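Local coordinates for YkuI protein (Bacillus subtilis, PDB 2BAS) that binds the second messenger cyclic di-GMP and may hydrolyse it as an EAL-type phosphodiesterase, at residues M119-H122 with G123-L127; R273-T276 with E277-F281. All coordinates share one frame; numbering follows the deposited sequence.

Contact 1: residues M119-H122 with G123-L127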
HETATM    1  N   MSE A 119      12.862  26.640  -0.243  1.00 58.53           N
HETATM    2  CA  MSE A 119      14.127  26.186  -0.804  1.00 59.08           C
HETATM    3  C   MSE A 119      14.961  27.290  -1.466  1.00 59.53           C
HETATM    4  O   MSE A 119      16.060  27.022  -1.948  1.00 59.83           O
HETATM    5  CB  MSE A 119      13.873  25.040  -1.786  1.00 58.40           C
HETATM    6  CG  MSE A 119      15.037  24.068  -1.905  1.00 66.13           C
HETATM    7 SE   MSE A 119      15.394  23.119  -0.222  1.00 75.70          SE
HETATM    8  CE  MSE A 119      17.188  22.545  -0.580  1.00 60.53           C
ATOM      9  N   LEU A 120      14.451  28.522  -1.489  1.00 59.76           N
ATOM     10  CA  LEU A 120      15.206  29.664  -2.043  1.00 60.26           C
ATOM     11  C   LEU A 120      16.518  29.972  -1.303  1.00 60.07           C
ATOM     12  O   LEU A 120      17.424  30.593  -1.870  1.00 61.26           O
ATOM     13  CB  LEU A 120      14.341  30.928  -2.108  1.00 59.43           C
ATOM     14  CG  LEU A 120      13.232  31.019  -3.162  1.00 60.32           C
ATOM     15  CD1 LEU A 120      12.351  32.222  -2.884  1.00 59.01           C
ATOM     16  CD2 LEU A 120      13.803  31.082  -4.572  1.00 58.37           C
ATOM     17  N   ASP A 121      16.602  29.547  -0.041  1.00 59.47           N
ATOM     18  CA  ASP A 121      17.797  29.729   0.784  1.00 58.83           C
ATOM     19  C   ASP A 121      18.090  28.491   1.628  1.00 57.85           C
ATOM     20  O   ASP A 121      18.732  28.594   2.676  1.00 57.79           O
ATOM     21  CB  ASP A 121      17.672  30.981   1.676  1.00 60.39           C
ATOM     22  CG  ASP A 121      16.676  30.809   2.834  1.00 64.17           C
ATOM     23  OD1 ASP A 121      16.797  31.574   3.815  1.00 67.57           O
ATOM     24  OD2 ASP A 121      15.787  29.924   2.781  1.00 66.08           O
ATOM     25  N   HIS A 122      17.608  27.333   1.160  1.00 57.16           N
ATOM     26  CA  HIS A 122      17.804  26.029   1.813  1.00 56.22           C
ATOM     27  C   HIS A 122      17.224  25.996   3.225  1.00 55.49           C
ATOM     28  O   HIS A 122      17.809  25.386   4.130  1.00 53.48           O
ATOM     29  CB  HIS A 122      19.284  25.623   1.851  1.00 55.90           C
ATOM     30  CG  HIS A 122      19.924  25.516   0.503  1.00 61.30           C
ATOM     31  ND1 HIS A 122      20.104  24.311  -0.142  1.00 64.48           N
ATOM     32  CD2 HIS A 122      20.444  26.463  -0.316  1.00 65.70           C
ATOM     33  CE1 HIS A 122      20.700  24.520  -1.303  1.00 65.81           C
ATOM     34  NE2 HIS A 122      20.919  25.817  -1.433  1.00 66.96           N
ATOM     35  N   GLY A 123      16.085  26.666   3.409  1.00 54.43           N
ATOM     36  CA  GLY A 123      15.409  26.719   4.706  1.00 54.41           C
ATOM     37  C   GLY A 123      16.096  27.525   5.810  1.00 54.10           C
ATOM     38  O   GLY A 123      15.550  27.675   6.908  1.00 52.93           O
ATOM     39  N   GLU A 124      17.281  28.052   5.523  1.00 54.14           N
ATOM     40  CA  GLU A 124      18.062  28.786   6.513  1.00 56.25           C
ATOM     41  C   GLU A 124      17.250  29.848   7.285  1.00 57.05           C
ATOM     42  O   GLU A 124      17.046  29.706   8.495  1.00 57.19           O
ATOM     43  CB  GLU A 124      19.274  29.401   5.845  1.00 56.82           C
ATOM     44  CG  GLU A 124      20.204  30.147   6.774  1.00 61.35           C
ATOM     45  CD  GLU A 124      21.348  30.795   6.017  1.00 62.21           C
ATOM     46  OE1 GLU A 124      21.987  30.095   5.197  1.00 62.16           O
ATOM     47  OE2 GLU A 124      21.599  31.999   6.236  1.00 61.98           O
ATOM     48  N   SER A 125      16.767  30.879   6.593  1.00 55.93           N
ATOM     49  CA  SER A 125      16.019  31.954   7.260  1.00 57.34           C
ATOM     50  C   SER A 125      14.781  31.492   8.056  1.00 58.76           C
ATOM     51  O   SER A 125      14.537  31.995   9.157  1.00 59.55           O
ATOM     52  CB  SER A 125      15.652  33.078   6.280  1.00 56.33           C
ATOM     53  OG  SER A 125      14.601  32.692   5.408  1.00 55.62           O
ATOM     54  N   PHE A 126      14.007  30.547   7.519  1.00 58.96           N
ATOM     55  CA  PHE A 126      12.814  30.041   8.226  1.00 58.77           C
ATOM     56  C   PHE A 126      13.176  29.283   9.507  1.00 58.05           C
ATOM     57  O   PHE A 126      12.504  29.424  10.528  1.00 58.76           O
ATOM     58  CB  PHE A 126      11.947  29.171   7.310  1.00 58.20           C
ATOM     59  CG  PHE A 126      10.640  28.757   7.921  1.00 60.00           C
ATOM     60  CD1 PHE A 126       9.575  29.650   8.001  1.00 62.72           C
ATOM     61  CD2 PHE A 126      10.463  27.466   8.407  1.00 63.65           C
ATOM     62  CE1 PHE A 126       8.363  29.268   8.563  1.00 64.70           C
ATOM     63  CE2 PHE A 126       9.246  27.072   8.972  1.00 60.96           C
ATOM     64  CZ  PHE A 126       8.198  27.967   9.048  1.00 60.15           C
ATOM     65  N   LEU A 127      14.232  28.478   9.445  1.00 56.68           N
ATOM     66  CA  LEU A 127      14.732  27.797  10.630  1.00 56.07           C
ATOM     67  C   LEU A 127      15.235  28.851  11.622  1.00 58.51           C
ATOM     68  O   LEU A 127      15.037  28.709  12.833  1.00 58.10           O
ATOM     69  CB  LEU A 127      15.832  26.795  10.262  1.00 54.98           C
ATOM     70  CG  LEU A 127      16.490  25.940  11.356  1.00 54.18           C
ATOM     71  CD1 LEU A 127      15.488  25.055  12.091  1.00 50.06           C
ATOM     72  CD2 LEU A 127      17.619  25.097  10.777  1.00 52.64           C
TER
HETATM   73  O   HOH W   1      13.967  29.442   4.575  1.00 48.34           O

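Contact 2: residues R273-T276 with E277-F281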
ATOM      1  N   ARG A 273     -19.353  15.258  21.938  1.00 63.16           N
ATOM      2  CA  ARG A 273     -19.914  14.962  20.628  1.00 63.53           C
ATOM      3  C   ARG A 273     -19.127  13.838  19.948  1.00 63.71           C
ATOM      4  O   ARG A 273     -19.721  12.901  19.415  1.00 64.59           O
ATOM      5  CB  ARG A 273     -19.944  16.226  19.767  1.00 63.26           C
ATOM      6  CG  ARG A 273     -20.382  16.011  18.332  1.00 64.56           C
ATOM      7  CD  ARG A 273     -20.195  17.285  17.536  1.00 66.28           C
ATOM      8  NE  ARG A 273     -20.132  17.035  16.100  1.00 68.43           N
ATOM      9  CZ  ARG A 273     -20.066  17.985  15.173  1.00 68.75           C
ATOM     10  NH1 ARG A 273     -20.062  19.265  15.514  1.00 67.59           N
ATOM     11  NH2 ARG A 273     -20.011  17.654  13.895  1.00 71.95           N
ATOM     12  N   LEU A 274     -17.797  13.926  19.995  1.00 63.57           N
ATOM     13  CA  LEU A 274     -16.919  12.903  19.413  1.00 63.57           C
ATOM     14  C   LEU A 274     -16.979  11.569  20.162  1.00 63.71           C
ATOM     15  O   LEU A 274     -17.070  10.517  19.532  1.00 64.19           O
ATOM     16  CB  LEU A 274     -15.469  13.401  19.319  1.00 62.55           C
ATOM     17  CG  LEU A 274     -15.129  14.508  18.307  1.00 63.13           C
ATOM     18  CD1 LEU A 274     -13.645  14.906  18.392  1.00 57.74           C
ATOM     19  CD2 LEU A 274     -15.479  14.079  16.877  1.00 63.28           C
ATOM     20  N   LYS A 275     -16.934  11.618  21.495  1.00 63.57           N
ATOM     21  CA  LYS A 275     -16.997  10.412  22.326  1.00 64.38           C
ATOM     22  C   LYS A 275     -18.172   9.499  21.978  1.00 64.15           C
ATOM     23  O   LYS A 275     -17.992   8.287  21.840  1.00 65.08           O
ATOM     24  CB  LYS A 275     -17.025  10.760  23.819  1.00 65.59           C
ATOM     25  CG  LYS A 275     -15.684  10.629  24.555  1.00 67.67           C
ATOM     26  CD  LYS A 275     -15.495   9.250  25.215  1.00 69.85           C
ATOM     27  CE  LYS A 275     -15.056   8.173  24.230  1.00 73.14           C
ATOM     28  NZ  LYS A 275     -14.916   6.833  24.866  1.00 75.38           N
ATOM     29  N   THR A 276     -19.360  10.079  21.824  1.00 63.34           N
ATOM     30  CA  THR A 276     -20.550   9.300  21.482  1.00 63.41           C
ATOM     31  C   THR A 276     -20.579   8.949  20.000  1.00 63.68           C
ATOM     32  O   THR A 276     -20.975   7.846  19.629  1.00 64.13           O
ATOM     33  CB  THR A 276     -21.885  10.010  21.857  1.00 63.73           C
ATOM     34  OG1 THR A 276     -22.190  11.027  20.897  1.00 62.12           O
ATOM     35  CG2 THR A 276     -21.834  10.610  23.271  1.00 63.90           C
ATOM     36  N   GLU A 277     -20.158   9.885  19.154  1.00 63.75           N
ATOM     37  CA  GLU A 277     -20.167   9.654  17.715  1.00 64.46           C
ATOM     38  C   GLU A 277     -19.249   8.485  17.330  1.00 64.10           C
ATOM     39  O   GLU A 277     -19.529   7.760  16.368  1.00 63.31           O
ATOM     40  CB  GLU A 277     -19.822  10.939  16.956  1.00 65.05           C
ATOM     41  CG  GLU A 277     -20.224  10.926  15.481  1.00 67.54           C
ATOM     42  CD  GLU A 277     -20.651  12.295  14.962  1.00 72.94           C
ATOM     43  OE1 GLU A 277     -21.648  12.347  14.209  1.00 75.74           O
ATOM     44  OE2 GLU A 277     -20.009  13.318  15.310  1.00 73.64           O
ATOM     45  N   PHE A 278     -18.178   8.290  18.101  1.00 63.72           N
ATOM     46  CA  PHE A 278     -17.290   7.152  17.881  1.00 64.02           C
ATOM     47  C   PHE A 278     -17.913   5.833  18.344  1.00 65.19           C
ATOM     48  O   PHE A 278     -17.673   4.787  17.733  1.00 66.30           O
ATOM     49  CB  PHE A 278     -15.908   7.356  18.520  1.00 63.05           C
ATOM     50  CG  PHE A 278     -15.067   8.427  17.858  1.00 62.98           C
ATOM     51  CD1 PHE A 278     -15.351   8.875  16.564  1.00 62.95           C
ATOM     52  CD2 PHE A 278     -13.958   8.960  18.517  1.00 63.29           C
ATOM     53  CE1 PHE A 278     -14.567   9.863  15.950  1.00 60.10           C
ATOM     54  CE2 PHE A 278     -13.164   9.944  17.912  1.00 59.22           C
ATOM     55  CZ  PHE A 278     -13.470  10.393  16.627  1.00 59.13           C
ATOM     56  N   HIS A 279     -18.704   5.882  19.420  1.00 65.53           N
ATOM     57  CA  HIS A 279     -19.384   4.687  19.929  1.00 66.02           C
ATOM     58  C   HIS A 279     -20.340   4.089  18.903  1.00 64.73           C
ATOM     59  O   HIS A 279     -20.519   2.871  18.857  1.00 64.48           O
ATOM     60  CB  HIS A 279     -20.137   4.975  21.227  1.00 67.57           C
ATOM     61  CG  HIS A 279     -19.276   4.928  22.451  1.00 72.22           C
ATOM     62  ND1 HIS A 279     -18.978   6.055  23.199  1.00 74.26           N
ATOM     63  CD2 HIS A 279     -18.654   3.886  23.062  1.00 73.50           C
ATOM     64  CE1 HIS A 279     -18.211   5.710  24.217  1.00 74.41           C
ATOM     65  NE2 HIS A 279     -17.997   4.400  24.156  1.00 78.00           N
ATOM     66  N   GLN A 280     -20.963   4.951  18.103  1.00 63.24           N
ATOM     67  CA  GLN A 280     -21.801   4.500  17.006  1.00 63.25           C
ATOM     68  C   GLN A 280     -20.920   3.746  16.013  1.00 63.57           C
ATOM     69  O   GLN A 280     -21.262   2.628  15.619  1.00 64.67           O
ATOM     70  CB  GLN A 280     -22.510   5.670  16.323  1.00 62.96           C
ATOM     71  CG  GLN A 280     -23.428   6.479  17.243  1.00 64.65           C
ATOM     72  CD  GLN A 280     -23.887   7.796  16.621  1.00 64.50           C
ATOM     73  OE1 GLN A 280     -24.569   7.808  15.595  1.00 67.46           O
ATOM     74  NE2 GLN A 280     -23.523   8.912  17.250  1.00 63.63           N
ATOM     75  N   PHE A 281     -19.777   4.344  15.650  1.00 62.14           N
ATOM     76  CA  PHE A 281     -18.798   3.728  14.747  1.00 61.23           C
ATOM     77  C   PHE A 281     -18.316   2.362  15.243  1.00 62.77           C
ATOM     78  O   PHE A 281     -18.205   1.417  14.452  1.00 62.33           O
ATOM     79  CB  PHE A 281     -17.576   4.623  14.531  1.00 60.06           C
ATOM     80  CG  PHE A 281     -17.880   5.976  13.926  1.00 60.67           C
ATOM     81  CD1 PHE A 281     -17.122   7.084  14.278  1.00 55.58           C
ATOM     82  CD2 PHE A 281     -18.913   6.147  13.009  1.00 62.45           C
ATOM     83  CE1 PHE A 281     -17.379   8.335  13.731  1.00 54.51           C
ATOM     84  CE2 PHE A 281     -19.180   7.406  12.463  1.00 59.20           C
ATOM     85  CZ  PHE A 281     -18.408   8.495  12.824  1.00 55.48           C
TER

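Contact 1: residues M119-H122 with G123-L127
Asp121 OD1 is gripped twice by Ser125, from opposite faces of the carboxylate plane: the backbone N at 2.9 Å and the hydroxyl OG, also at 2.9 Å from this OD1. Both donors approach on the syn side, OG 29° and N 35° out of plane, and OG gets there because it sits between its own backbone N and carbonyl carbon (chi1 74°). The other carboxylate oxygen works through solvent: a water donates to Asp121 OD2 at 2.6 Å and accepts from Phe126 N at 3.1 Å. One aspartate thus serves two N-H groups of the first helical turn, from two residues ahead of the N-cap, Gly123. A type I' turn from Asp121 to Glu124 brings it there, closed by Glu124 N to Asp121 O at 3.2 Å, with the donor above the carbonyl plane. His122 and Gly123 both have positive phi at its corners; Gly123 suits the second because a residue without CB adopts it readily. Gly123 O then takes Leu127 N and the hydroxyl of Tyr166. With the early N-H groups of helix 124-135 provided for, the negative carboxylate at this N terminus is likely to be stabilised by the helix dipole.

Contact 2: residues R273-T276 with E277-F281
His279 lies one helical turn beyond Lys275 in helix 271-311, and its side chain folds back over that turn in an i to i+4 contact. With CG beside the backbone N (chi1 -83°), His279 CB rests 3.4 Å from Thr276 O, and this torsion carries the ring to Lys275 O. Lys275 O receives His279 ND1 at 2.8 Å, a weak bond bent to 118°, besides a weak one from His279 N. Farther out, His279 CE1 lies 3.5 Å from Lys275 NZ, and NE2 stands 4.0 Å from the same NZ. The lysine chain, bent at chi2 and chi3, carries this amine to a salt bridge with Asp344 of the second subunit, so a long flexible cation suits the place. In place of His279, an alanine is likely to cost Lys275 O its weak ND1 partner, leaving the weak backbone one, and to open a gap beside the lysine amine and Glu342 of the second subunit. On the buried side Leu274 CD2 meets Phe278 CZ at 4.2 Å, an apolar contact, while the Phe278 ring turns one face to Leu274 O and stacks with Trp245. Arg273 and Glu277 run side by side, and Glu277 OE1 bonds to Tyr256 OH, whose ring Arg273 meets in a cation-pi contact. Glu277 OE2 stands at the guanidinium edge, 3.8 Å from Arg273 NE in a long salt bridge, the two planes 56° apart.

How the contacts relate
Along the chain, contact 1 closes well before contact 2 opens, so the two are in series and neither nest nor cross. Residues 119-127 run from the loop after helix 115-118, through the turn of 121-124, into the first turn of helix 124-135, on the crossover between the parallel strands 108-112 and 143-147 of the EAL domain. The chain then completes the remaining strands of this sheet before reaching residues 273-281, near the start of helix 271-311. Contact 2 spans consecutive turns of that helix, which packs here against helix 238-246 and later leads to the six-stranded antiparallel sheet of the C-terminal part. The nearest atoms of the two contacts are about 27 Å apart.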